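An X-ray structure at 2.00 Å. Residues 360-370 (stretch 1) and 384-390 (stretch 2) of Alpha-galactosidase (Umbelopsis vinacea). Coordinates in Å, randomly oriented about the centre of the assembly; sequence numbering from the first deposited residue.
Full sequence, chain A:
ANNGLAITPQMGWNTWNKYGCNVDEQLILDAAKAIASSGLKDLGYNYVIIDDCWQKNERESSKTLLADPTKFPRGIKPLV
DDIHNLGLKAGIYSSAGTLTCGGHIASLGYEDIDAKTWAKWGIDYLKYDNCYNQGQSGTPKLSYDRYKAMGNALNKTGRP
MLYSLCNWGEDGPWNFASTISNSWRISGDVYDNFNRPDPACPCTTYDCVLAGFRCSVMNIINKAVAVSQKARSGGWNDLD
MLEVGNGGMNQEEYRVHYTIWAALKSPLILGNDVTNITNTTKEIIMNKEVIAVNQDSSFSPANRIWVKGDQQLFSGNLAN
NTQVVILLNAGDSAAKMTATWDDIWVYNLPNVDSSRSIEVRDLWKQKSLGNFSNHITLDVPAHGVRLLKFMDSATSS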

# COMPACT_ATOMS: atom_id res chain seq x y z
N VAL A 360 39.34 -23.33 0.53
CA VAL A 360 37.93 -23.33 0.15
C VAL A 360 37.51 -24.77 -0.14
O VAL A 360 38.19 -25.48 -0.90
CB VAL A 360 37.67 -22.47 -1.11
CG1 VAL A 360 36.17 -22.49 -1.49
CG2 VAL A 360 38.16 -21.03 -0.87
N ARG A 361 36.41 -25.19 0.47
CA ARG A 361 35.88 -26.54 0.28
C ARG A 361 34.55 -26.48 -0.49
O ARG A 361 33.72 -25.60 -0.24
CB ARG A 361 35.66 -27.20 1.64
CG ARG A 361 35.09 -28.61 1.59
CD ARG A 361 35.02 -29.21 3.00
NE ARG A 361 34.58 -30.61 2.99
CZ ARG A 361 35.38 -31.65 2.76
NH1 ARG A 361 36.67 -31.47 2.48
NH2 ARG A 361 34.88 -32.89 2.78
N ASP A 362 34.37 -27.42 -1.41
CA ASP A 362 33.11 -27.55 -2.13
C ASP A 362 32.26 -28.55 -1.35
O ASP A 362 32.62 -29.73 -1.26
CB ASP A 362 33.36 -28.02 -3.57
CG ASP A 362 32.09 -28.06 -4.43
OD1 ASP A 362 31.01 -28.49 -3.93
OD2 ASP A 362 32.17 -27.67 -5.61
N LEU A 363 31.15 -28.07 -0.79
CA LEU A 363 30.34 -28.87 0.13
C LEU A 363 29.49 -29.95 -0.53
O LEU A 363 29.20 -31.00 0.08
CB LEU A 363 29.46 -27.97 1.01
CG LEU A 363 30.21 -26.99 1.92
CD1 LEU A 363 29.23 -26.40 2.92
CD2 LEU A 363 31.41 -27.66 2.67
N TRP A 364 29.07 -29.70 -1.77
CA TRP A 364 28.35 -30.72 -2.55
C TRP A 364 29.27 -31.86 -2.97
O TRP A 364 28.90 -33.03 -2.84
CB TRP A 364 27.66 -30.11 -3.78
CG TRP A 364 26.40 -29.36 -3.39
CD1 TRP A 364 26.17 -28.01 -3.53
CD2 TRP A 364 25.24 -29.91 -2.76
NE1 TRP A 364 24.92 -27.70 -3.04
CE2 TRP A 364 24.32 -28.84 -2.56
CE3 TRP A 364 24.86 -31.21 -2.37
CZ2 TRP A 364 23.06 -29.02 -1.98
CZ3 TRP A 364 23.59 -31.40 -1.78
CH2 TRP A 364 22.71 -30.30 -1.59
N LYS A 365 30.44 -31.50 -3.48
CA LYS A 365 31.45 -32.48 -3.92
C LYS A 365 32.15 -33.11 -2.73
O LYS A 365 32.71 -34.21 -2.84
CB LYS A 365 32.44 -31.83 -4.90
CG LYS A 365 31.79 -31.44 -6.22
CD LYS A 365 32.66 -30.55 -7.14
CE LYS A 365 31.76 -29.58 -7.96
NZ LYS A 365 30.90 -30.24 -8.97
N GLN A 366 32.06 -32.42 -1.58
CA GLN A 366 32.75 -32.81 -0.35
C GLN A 366 34.26 -32.99 -0.60
O GLN A 366 34.85 -34.04 -0.32
CB GLN A 366 32.12 -34.06 0.27
CG GLN A 366 30.63 -33.89 0.63
CD GLN A 366 30.08 -35.08 1.40
OE1 GLN A 366 30.55 -36.21 1.24
NE2 GLN A 366 29.09 -34.84 2.25
N LYS A 367 34.87 -31.94 -1.16
CA LYS A 367 36.31 -31.95 -1.39
C LYS A 367 36.88 -30.55 -1.25
O LYS A 367 36.21 -29.55 -1.55
CB LYS A 367 36.64 -32.53 -2.76
CG LYS A 367 36.19 -31.68 -3.92
CD LYS A 367 36.76 -32.17 -5.24
CE LYS A 367 36.22 -31.33 -6.39
NZ LYS A 367 36.51 -31.97 -7.71
N SER A 368 38.13 -30.50 -0.80
CA SER A 368 38.89 -29.26 -0.78
C SER A 368 39.20 -28.81 -2.20
O SER A 368 39.60 -29.63 -3.04
CB SER A 368 40.20 -29.44 -0.02
OG SER A 368 40.90 -28.21 0.02
N LEU A 369 39.02 -27.52 -2.46
CA LEU A 369 39.45 -26.95 -3.73
C LEU A 369 40.86 -26.37 -3.62
O LEU A 369 41.38 -25.87 -4.61
CB LEU A 369 38.47 -25.88 -4.24
CG LEU A 369 37.02 -26.33 -4.49
CD1 LEU A 369 36.17 -25.14 -4.95
CD2 LEU A 369 36.94 -27.53 -5.48
N GLY A 370 41.46 -26.45 -2.44
CA GLY A 370 42.77 -25.86 -2.19
C GLY A 370 42.66 -24.46 -1.63
O GLY A 370 41.56 -24.03 -1.23
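Stretch 2 (384-390) GVRLLKF

Antiparallel pairing joins segments distant in sequence by a repeating backbone register, and side-chain and water contacts can continue the contact where the register ends. Residues 384-390 of this alpha-galactosidase illustrate the principle. They form one extended strand, which runs against strand 360-362 with an angle of 146° between the N-to-C directions and a closest axial approach of 4.6 Å. Val-360 pairs with Phe-390, Arg-361 with Lys-389 and Asp-362 with Leu-388, at CA-CA separations of 4.6, 5.1 and 4.8 Å.

The central pair is the hydrogen-bonded one: Arg-361 N donates to Lys-389 O at 2.8 Å, and Lys-389 N returns a bond to Arg-361 O at 2.9 Å, both nearly straight. The flanking pairs are non-hydrogen-bonded, and one alpha carbon from each adds a CA-H...O contact, Val-360 CA to Lys-389 O at 3.4 Å and Leu-388 CA to Arg-361 O at 3.3 Å. One further rung, Leu-363 N to Leu-387 O at 3.0 Å, extends the ladder just as stretch 1 turns into helical backbone angles at residues 363-365. The amide of Leu-387 does not return a bond to stretch 1 directly; Leu-387 N donates to water 1 at 3.0 Å, and the water donates to Asp-362 OD1 at 2.8 Å. Beyond this turn the chain returns as strand 367-370, which bonds back to 360-362, as in Leu-369 N to Val-360 O at 2.7 Å.

Side chains alternate between the two faces of the sheet. On the face shared by Val-360, Asp-362, Leu-388 and Phe-390, Val-360 CG2 lies over the Phe-390 ring, 3.7 Å from its centroid, while Val-360 CG1 packs on Leu-388 CB at 3.8 Å. Leu-369 CD1 reaches Leu-388 CD2 at 4.0 Å. On the other face, the ends of Arg-361 and Lys-389 lead away; nearer the backbone, Lys-389 CB meets Leu-363 CD2 at 3.7 Å.

Asp-362 ties the turn to the neighbouring strand. Its OD1 accepts Lys-365 N at 3.1 Å, with a weak bond from Trp-364 N, also at 3.1 Å. Its OD2 forms a salt bridge with Arg-386, whose chain, m at chi1 through chi3, curls to bring NH2 within 2.8 Å and NE within 3.0 Å of OD2. The carboxylate meets the guanidinium edge; Lys-365 CE lies over one face, 3.4 Å from Arg-386 NH2. Leu-387 points toward stretch 1 and packs beside the turn: its CD2 touches Leu-363 CB at 3.9 Å and its CB touches Trp-364 CD1 at 3.6 Å.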

# COMPACT_ATOMS: atom_id res chain seq x y z
N GLY A 384 21.96 -23.09 -11.56
CA GLY A 384 22.83 -23.88 -10.71
C GLY A 384 23.52 -23.07 -9.63
O GLY A 384 23.47 -21.82 -9.63
N VAL A 385 24.12 -23.80 -8.68
CA VAL A 385 24.90 -23.22 -7.58
C VAL A 385 26.26 -23.89 -7.45
O VAL A 385 26.43 -25.04 -7.85
CB VAL A 385 24.17 -23.33 -6.19
CG1 VAL A 385 22.97 -22.33 -6.10
CG2 VAL A 385 23.75 -24.80 -5.87
N ARG A 386 27.22 -23.16 -6.89
CA ARG A 386 28.36 -23.78 -6.22
C ARG A 386 28.29 -23.33 -4.77
O ARG A 386 28.15 -22.13 -4.49
CB ARG A 386 29.71 -23.39 -6.86
CG ARG A 386 29.89 -23.87 -8.32
CD ARG A 386 29.95 -25.41 -8.45
NE ARG A 386 31.16 -25.98 -7.85
CZ ARG A 386 32.36 -26.02 -8.45
NH1 ARG A 386 32.52 -25.52 -9.68
NH2 ARG A 386 33.39 -26.57 -7.82
N LEU A 387 28.38 -24.29 -3.86
CA LEU A 387 28.23 -24.06 -2.43
C LEU A 387 29.60 -24.28 -1.78
O LEU A 387 30.13 -25.41 -1.81
CB LEU A 387 27.20 -25.04 -1.82
CG LEU A 387 27.11 -25.06 -0.29
CD1 LEU A 387 26.75 -23.69 0.27
CD2 LEU A 387 26.13 -26.12 0.21
N LEU A 388 30.15 -23.22 -1.20
CA LEU A 388 31.53 -23.21 -0.73
C LEU A 388 31.60 -22.93 0.74
O LEU A 388 30.79 -22.14 1.28
CB LEU A 388 32.36 -22.14 -1.47
CG LEU A 388 32.25 -22.11 -3.00
CD1 LEU A 388 32.98 -20.88 -3.56
CD2 LEU A 388 32.77 -23.42 -3.63
N LYS A 389 32.57 -23.55 1.40
CA LYS A 389 32.95 -23.16 2.75
C LYS A 389 34.40 -22.67 2.79
O LYS A 389 35.32 -23.39 2.39
CB LYS A 389 32.76 -24.33 3.73
CG LYS A 389 33.06 -23.95 5.20
CD LYS A 389 32.93 -25.17 6.10
CE LYS A 389 33.29 -24.85 7.55
NZ LYS A 389 33.11 -26.07 8.37
N PHE A 390 34.57 -21.45 3.28
CA PHE A 390 35.89 -20.85 3.50
C PHE A 390 36.31 -21.23 4.90
O PHE A 390 35.57 -20.98 5.86
CB PHE A 390 35.83 -19.32 3.34
CG PHE A 390 35.85 -18.86 1.89
CD1 PHE A 390 34.81 -19.18 1.02
CD2 PHE A 390 36.91 -18.09 1.42
CE1 PHE A 390 34.83 -18.76 -0.34
CE2 PHE A 390 36.95 -17.65 0.09
CZ PHE A 390 35.91 -18.00 -0.80
O HOH W 1 29.08 -26.88 -5.11